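PDB 6U7J: beta-glucuronidase from uncultured Clostridium sp., which hydrolyses beta-D-glucuronides and, as a gut microbial family 2 glycoside hydrolase, probably frees estrogens from their glucuronide conjugates. Local coordinates for residues P13-E17 and A18-K22; A84-R87 and L88-D91; I378-E381 and D382-N385. All blocks are in the same frame, centred on the assembly; numbering follows the deposited sequence.

In the fold
Contacts 1 and 2 lie at neighbouring strands, 20-32 and 76-85, of the antiparallel sheet of the sugar-binding domain, their centres 14 Å apart. They meet directly: Lys22 NZ lies 2.8 Å from Ala84 O, and Gln20 OE1 lies 3.1 Å from Trp89 NE1, both probable hydrogen bonds. Both also touch the second subunit. Contact 3 belongs to the TIM barrel domain, with its centre 45 Å from that of contact 1 and 49 Å from that of contact 2. It follows barrel strand 358-362, at the strand end where family 2 hydrolases carry their active site. Contact 1 instead lies near a calcium ion, about 7 Å from the side chain of Pro13.

Contact 1. Residues P13-E17 and A18-K22; sequences PVDNE and ARQIK. Unlike the reference sequence in segment 18-22: Ile21 (reference Met).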
loop_
_atom_site.group_PDB
_atom_site.type_symbol
_atom_site.label_atom_id
_atom_site.label_comp_id
_atom_site.label_asym_id
_atom_site.label_seq_id
_atom_site.Cartn_x
_atom_site.Cartn_y
_atom_site.Cartn_z
ATOM N N PRO B 13 -42.868 3.308 9.310
ATOM C CA PRO B 13 -43.379 4.369 10.191
ATOM C C PRO B 13 -43.242 5.746 9.557
ATOM O O PRO B 13 -42.251 6.047 8.883
ATOM C CB PRO B 13 -42.513 4.245 11.454
ATOM C CG PRO B 13 -41.890 2.840 11.384
ATOM C CD PRO B 13 -41.763 2.540 9.911
ATOM N N VAL B 14 -44.246 6.598 9.792
ATOM C CA VAL B 14 -44.261 7.942 9.235
ATOM C C VAL B 14 -44.542 8.966 10.326
ATOM O O VAL B 14 -45.076 8.648 11.391
ATOM C CB VAL B 14 -45.300 8.077 8.104
ATOM C CG1 VAL B 14 -45.072 6.999 7.033
ATOM C CG2 VAL B 14 -46.715 8.003 8.676
ATOM N N ASP B 15 -44.166 10.214 10.042
ATOM C CA ASP B 15 -44.550 11.375 10.843
ATOM C C ASP B 15 -45.546 12.219 10.063
ATOM O O ASP B 15 -45.281 12.582 8.912
ATOM C CB ASP B 15 -43.348 12.257 11.188
ATOM C CG ASP B 15 -42.466 11.661 12.264
ATOM O OD1 ASP B 15 -41.266 11.449 11.978
ATOM O OD2 ASP B 15 -42.963 11.406 13.386
ATOM N N ASN B 16 -46.671 12.563 10.699
ATOM C CA ASN B 16 -47.601 13.533 10.122
ATOM C C ASN B 16 -48.393 14.207 11.245
ATOM O O ASN B 16 -47.912 14.292 12.374
ATOM C CB ASN B 16 -48.526 12.861 9.088
ATOM C CG ASN B 16 -49.238 11.631 9.636
ATOM O OD1 ASN B 16 -49.748 11.638 10.756
ATOM N ND2 ASN B 16 -49.289 10.574 8.837
ATOM N N GLU B 17 -49.604 14.693 10.956
ATOM C CA GLU B 17 -50.407 15.318 12.010
ATOM C C GLU B 17 -50.947 14.302 13.009
ATOM O O GLU B 17 -51.353 14.693 14.111
ATOM C CB GLU B 17 -51.571 16.096 11.391
ATOM C CG GLU B 17 -52.764 15.226 11.050
ATOM C CD GLU B 17 -52.616 14.511 9.723
ATOM O OE1 GLU B 17 -51.490 14.514 9.150
ATOM O OE2 GLU B 17 -53.640 13.949 9.249
ATOM N N ALA B 18 -50.948 13.016 12.651
ATOM C CA ALA B 18 -51.589 11.945 13.409
ATOM C C ALA B 18 -50.617 10.967 14.043
ATOM O O ALA B 18 -50.880 10.481 15.141
ATOM C CB ALA B 18 -52.540 11.155 12.503
ATOM N N ARG B 19 -49.517 10.640 13.367
ATOM C CA ARG B 19 -48.550 9.664 13.850
ATOM C C ARG B 19 -47.211 10.347 14.090
ATOM O O ARG B 19 -46.873 11.342 13.431
ATOM C CB ARG B 19 -48.367 8.511 12.856
ATOM C CG ARG B 19 -49.632 7.772 12.447
ATOM C CD ARG B 19 -49.334 6.715 11.396
ATOM N NE ARG B 19 -50.479 5.851 11.094
ATOM C CZ ARG B 19 -50.370 4.571 10.748
ATOM N NH1 ARG B 19 -49.170 3.997 10.670
ATOM N NH2 ARG B 19 -51.452 3.859 10.477
ATOM N N GLN B 20 -46.450 9.813 15.042
ATOM C CA GLN B 20 -45.146 10.378 15.341
ATOM C C GLN B 20 -44.148 9.260 15.642
ATOM O O GLN B 20 -44.541 8.161 16.047
ATOM C CB GLN B 20 -45.197 11.373 16.505
ATOM C CG GLN B 20 -43.997 12.302 16.523
ATOM C CD GLN B 20 -44.054 13.343 17.623
ATOM O OE1 GLN B 20 -44.673 13.143 18.685
ATOM N NE2 GLN B 20 -43.398 14.476 17.374
ATOM N N ILE B 21 -42.870 9.561 15.420
ATOM C CA ILE B 21 -41.781 8.616 15.550
ATOM C C ILE B 21 -40.781 9.161 16.567
ATOM O O ILE B 21 -40.443 10.351 16.540
ATOM C CB ILE B 21 -41.051 8.370 14.206
ATOM C CG1 ILE B 21 -42.008 7.779 13.151
ATOM C CG2 ILE B 21 -39.791 7.523 14.406
ATOM C CD1 ILE B 21 -41.441 7.871 11.720
ATOM N N LYS B 22 -40.286 8.288 17.441
ATOM C CA LYS B 22 -39.195 8.621 18.321
ATOM C C LYS B 22 -38.060 7.624 18.087
ATOM O O LYS B 22 -38.242 6.413 18.235
ATOM C CB LYS B 22 -39.619 8.590 19.784
ATOM C CG LYS B 22 -38.455 8.692 20.701
ATOM C CD LYS B 22 -38.611 9.867 21.621
ATOM C CE LYS B 22 -39.718 9.604 22.630
ATOM N NZ LYS B 22 -39.302 10.123 23.949
HETATM O O HOH W 1 -45.749 6.600 13.412
HETATM O O HOH W 2 -46.336 4.850 11.323
#
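Asn16 N donates to Arg19 O at 3.0 Å and 168°, and the chain doubles back so that residues 13-17 and 18-21 run 137° apart. The Asn16 side chain ties this bend from within. Its CG stands between the backbone N and the carbonyl carbon (chi1 53°), which puts OD1 over the turn. There OD1 takes two backbone donors, Ala18 N at 2.6 Å and Arg19 N at 2.8 Å. Two bonds to one oxygen should fix the rotation of the amide; ND2 goes to His275 O. Asp15 works further along. Its OD2 receives a weak bond from Ile21 N at 2.7 Å, while OD1 pairs outside this contact, in a salt bridge with Lys22 of the second subunit. Ile21 points toward residues 13-17, and its CD1 touches Pro13 CB at 3.8 Å. Val14 CG2 meets the Arg19 chain at CD, 4.0 Å away. The Arg19 chain is extended to NE, and its guanidinium is bound by Asp274. Water 2 joins Val14 N to Arg19 NH1, where it sits at the guanidinium edge, in plane. The Ala18 N bond to Asn16 OD1 makes an Asx turn, here leading into strand 20-32 of the jelly-roll sugar-binding domain typical of family 2 glycoside hydrolases.

Contact 2. Residues A84-R87 and L88-D91; sequences AVPR and LWKD
Leu88 continues a short 3-10 turn that starts at Arg87 and ends at Trp89, where Trp89 N donates to Pro86 O at 3.2 Å. The donor stands well above the carbonyl plane. Trp89 does most of the work. Its side chain folds back over the same proline. CG lies beside the backbone N and anti to the carbonyl carbon (chi1 -73°), and this turns the indole onto the pyrrolidine ring. Pro86 CG stands 3.9 Å from the centroid of the five-membered ring of Trp89 and only 5° off its normal, a CH-pi contact over the face. Pro86 CD lies over the same ring system, 3.8 Å from Trp89 CD2 and offset toward the rim. Val85 CG1 adds an apolar touch on Trp89 CB at 4.2 Å. Lys90 closes the turn: its N donates to Arg87 O at 2.8 Å, again from above the carbonyl plane. The Lys90 amine extends from the turn. Arg87 reaches out to the second subunit, where its NH2 bonds to Gln273 O and its side chain packs on Ala18 of that subunit. The turn joins strand 76-85 to strand 93-98. Trp89 packs on Leu94 of the latter and on Leu190 and Cys192 of strand 188-193, and its NE1 bonds to Gln20 of strand 20-32.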
loop_
_atom_site.group_PDB
_atom_site.type_symbol
_atom_site.label_atom_id
_atom_site.label_comp_id
_atom_site.label_asym_id
_atom_site.label_seq_id
_atom_site.Cartn_x
_atom_site.Cartn_y
_atom_site.Cartn_z
ATOM N N ALA B 84 -38.341 7.378 27.038
ATOM C CA ALA B 84 -39.426 8.103 27.685
ATOM C C ALA B 84 -40.677 8.068 26.823
ATOM O O ALA B 84 -40.599 8.211 25.596
ATOM C CB ALA B 84 -39.028 9.553 27.953
ATOM N N VAL B 85 -41.825 7.856 27.457
ATOM C CA VAL B 85 -43.123 8.092 26.831
ATOM C C VAL B 85 -43.611 9.462 27.287
ATOM O O VAL B 85 -43.779 9.672 28.501
ATOM C CB VAL B 85 -44.150 6.995 27.175
ATOM C CG1 VAL B 85 -45.451 7.224 26.386
ATOM C CG2 VAL B 85 -43.604 5.614 26.862
ATOM N N PRO B 86 -43.829 10.406 26.378
ATOM C CA PRO B 86 -44.334 11.716 26.787
ATOM C C PRO B 86 -45.763 11.621 27.322
ATOM O O PRO B 86 -46.524 10.720 26.955
ATOM C CB PRO B 86 -44.288 12.544 25.490
ATOM C CG PRO B 86 -43.575 11.679 24.465
ATOM C CD PRO B 86 -43.743 10.269 24.916
ATOM N N ARG B 87 -46.106 12.560 28.218
ATOM C CA ARG B 87 -47.496 12.757 28.603
ATOM C C ARG B 87 -48.380 12.929 27.378
ATOM O O ARG B 87 -49.471 12.355 27.301
ATOM C CB ARG B 87 -47.635 13.987 29.505
ATOM C CG ARG B 87 -47.434 13.713 30.975
ATOM C CD ARG B 87 -47.815 14.904 31.830
ATOM N NE ARG B 87 -47.111 16.106 31.415
ATOM C CZ ARG B 87 -46.142 16.677 32.119
ATOM N NH1 ARG B 87 -45.763 16.153 33.284
ATOM N NH2 ARG B 87 -45.558 17.777 31.661
ATOM N N LEU B 88 -47.907 13.689 26.391
ATOM C CA LEU B 88 -48.713 14.020 25.220
ATOM C C LEU B 88 -49.054 12.818 24.341
ATOM O O LEU B 88 -49.852 12.969 23.414
ATOM C CB LEU B 88 -47.993 15.093 24.416
ATOM C CG LEU B 88 -47.802 16.334 25.295
ATOM C CD1 LEU B 88 -46.948 17.377 24.633
ATOM C CD2 LEU B 88 -49.161 16.916 25.666
ATOM N N TRP B 89 -48.497 11.640 24.605
ATOM C CA TRP B 89 -48.868 10.411 23.909
ATOM C C TRP B 89 -49.865 9.578 24.705
ATOM O O TRP B 89 -50.137 8.433 24.330
ATOM C CB TRP B 89 -47.619 9.559 23.616
ATOM C CG TRP B 89 -46.724 10.079 22.514
ATOM C CD1 TRP B 89 -46.692 11.342 22.012
ATOM C CD2 TRP B 89 -45.723 9.338 21.793
ATOM N NE1 TRP B 89 -45.737 11.439 21.023
ATOM C CE2 TRP B 89 -45.130 10.222 20.873
ATOM C CE3 TRP B 89 -45.267 8.018 21.847
ATOM C CZ2 TRP B 89 -44.108 9.829 20.001
ATOM C CZ3 TRP B 89 -44.248 7.629 20.984
ATOM C CH2 TRP B 89 -43.684 8.530 20.070
ATOM N N LYS B 90 -50.404 10.137 25.793
ATOM C CA LYS B 90 -51.273 9.494 26.779
ATOM C C LYS B 90 -52.195 8.405 26.239
ATOM O O LYS B 90 -52.160 7.265 26.722
ATOM C CB LYS B 90 -52.121 10.570 27.467
ATOM C CG LYS B 90 -52.917 10.070 28.655
ATOM C CD LYS B 90 -53.522 11.229 29.428
ATOM C CE LYS B 90 -54.801 11.718 28.760
ATOM N NZ LYS B 90 -54.899 13.205 28.749
ATOM N N ASP B 91 -53.032 8.734 25.252
ATOM C CA ASP B 91 -54.053 7.814 24.766
ATOM C C ASP B 91 -53.740 7.258 23.380
ATOM O O ASP B 91 -54.659 6.850 22.660
ATOM C CB ASP B 91 -55.415 8.509 24.756
ATOM C CG ASP B 91 -55.944 8.755 26.148
ATOM O OD1 ASP B 91 -56.059 7.774 26.913
ATOM O OD2 ASP B 91 -56.223 9.923 26.483
#

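Contact 3. Residues I378-E381 and D382-N385; sequences IFTE and DKVN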
loop_
_atom_site.group_PDB
_atom_site.type_symbol
_atom_site.label_atom_id
_atom_site.label_comp_id
_atom_site.label_asym_id
_atom_site.label_seq_id
_atom_site.Cartn_x
_atom_site.Cartn_y
_atom_site.Cartn_z
ATOM N N ILE B 378 -26.627 -31.687 1.741
ATOM C CA ILE B 378 -27.178 -30.565 2.498
ATOM C C ILE B 378 -28.675 -30.740 2.746
ATOM O O ILE B 378 -29.188 -30.363 3.806
ATOM C CB ILE B 378 -26.868 -29.248 1.749
ATOM C CG1 ILE B 378 -25.374 -28.927 1.825
ATOM C CG2 ILE B 378 -27.645 -28.088 2.328
ATOM C CD1 ILE B 378 -24.928 -28.442 3.191
ATOM N N PHE B 379 -29.394 -31.319 1.784
ATOM C CA PHE B 379 -30.848 -31.460 1.865
ATOM C C PHE B 379 -31.171 -32.854 2.397
ATOM O O PHE B 379 -31.483 -33.781 1.650
ATOM C CB PHE B 379 -31.471 -31.182 0.498
ATOM C CG PHE B 379 -31.252 -29.771 0.032
ATOM C CD1 PHE B 379 -32.151 -28.763 0.373
ATOM C CD2 PHE B 379 -30.109 -29.433 -0.684
ATOM C CE1 PHE B 379 -31.931 -27.454 -0.019
ATOM C CE2 PHE B 379 -29.885 -28.124 -1.083
ATOM C CZ PHE B 379 -30.798 -27.129 -0.745
ATOM N N THR B 380 -31.066 -32.995 3.725
ATOM C CA THR B 380 -31.273 -34.254 4.432
ATOM C C THR B 380 -32.049 -33.999 5.722
ATOM O O THR B 380 -32.179 -32.864 6.182
ATOM C CB THR B 380 -29.950 -34.950 4.759
ATOM O OG1 THR B 380 -29.187 -34.119 5.636
ATOM C CG2 THR B 380 -29.141 -35.197 3.487
ATOM N N GLU B 381 -32.545 -35.084 6.324
ATOM C CA GLU B 381 -33.459 -34.958 7.462
ATOM C C GLU B 381 -32.835 -34.197 8.634
ATOM O O GLU B 381 -33.538 -33.480 9.352
ATOM C CB GLU B 381 -33.917 -36.348 7.911
ATOM C CG GLU B 381 -34.905 -36.346 9.068
ATOM C CD GLU B 381 -34.705 -37.525 10.021
ATOM O OE1 GLU B 381 -35.009 -38.674 9.617
ATOM O OE2 GLU B 381 -34.252 -37.299 11.173
ATOM N N ASP B 382 -31.529 -34.313 8.838
ATOM C CA ASP B 382 -30.892 -33.664 9.973
ATOM C C ASP B 382 -30.226 -32.332 9.619
ATOM O O ASP B 382 -29.503 -31.781 10.455
ATOM C CB ASP B 382 -29.872 -34.611 10.618
ATOM C CG ASP B 382 -28.982 -35.309 9.596
ATOM O OD1 ASP B 382 -29.223 -35.157 8.370
ATOM O OD2 ASP B 382 -28.039 -36.019 10.024
ATOM N N LYS B 383 -30.458 -31.791 8.415
ATOM C CA LYS B 383 -29.844 -30.521 8.038
ATOM C C LYS B 383 -30.868 -29.562 7.438
ATOM O O LYS B 383 -31.771 -29.114 8.144
ATOM C CB LYS B 383 -28.678 -30.757 7.073
ATOM C CG LYS B 383 -27.438 -31.351 7.758
ATOM C CD LYS B 383 -26.262 -31.458 6.806
ATOM C CE LYS B 383 -25.111 -32.227 7.427
ATOM N NZ LYS B 383 -25.452 -33.662 7.591
ATOM N N VAL B 384 -30.747 -29.220 6.157
ATOM C CA VAL B 384 -31.759 -28.389 5.510
ATOM C C VAL B 384 -32.961 -29.286 5.229
ATOM O O VAL B 384 -32.907 -30.142 4.342
ATOM C CB VAL B 384 -31.238 -27.729 4.225
ATOM C CG1 VAL B 384 -32.372 -26.995 3.507
ATOM C CG2 VAL B 384 -30.071 -26.769 4.531
ATOM N N ASN B 385 -34.041 -29.092 5.984
ATOM C CA ASN B 385 -35.165 -30.035 6.013
ATOM C C ASN B 385 -36.485 -29.256 6.016
ATOM O O ASN B 385 -36.531 -28.066 5.682
ATOM C CB ASN B 385 -35.009 -30.984 7.218
ATOM C CG ASN B 385 -35.041 -30.250 8.544
ATOM O OD1 ASN B 385 -35.493 -29.111 8.622
ATOM N ND2 ASN B 385 -34.556 -30.899 9.592
#
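Thr380 O accepts from Lys383 N at 3.0 Å and closes a type I beta turn in the TIM barrel domain, between strand 358-362 and helix 386-403. The tight part lies at the base of the turn. Val384 N donates to Ile378 O at 3.0 Å, nearly along the C=O axis, and the valine side chain spreads its two methyls over two neighbours. Val384 CG2 meets Ile378 CG2 at 3.5 Å. Val384 CG1, anti to the backbone N (chi1 174°), touches Phe379 CE1 at 3.6 Å; the valine lies alongside the phenylalanine. Ile378 CG2 also sits over one face of the Phe379 ring, toward its rim. Helix 424-439 packs on this cluster: Tyr428 meets the Phe379 ring edge-to-face and also touches Val384. The Glu422 carboxylate accepts hydrogen bonds from the backbone N of Ile378 and of Phe379.

The tip is looser and faces solvent. Glu381 is exposed and extends away from the turn. Asp382, also exposed, turns back (chi1 46°), and its OD1 accepts from Thr380 OG1 at 2.9 Å, met nearly head-on. The aliphatic part of Lys383 runs alongside Thr380. Beyond the turn, Asn385 N-caps helix 386-403, its OD1 accepting from Lys387 N. Its ND2 reaches back across the turn to Glu381 O, 2.8 Å away and almost straight at 178°, with that oxygen lying in the Asn385 amide plane.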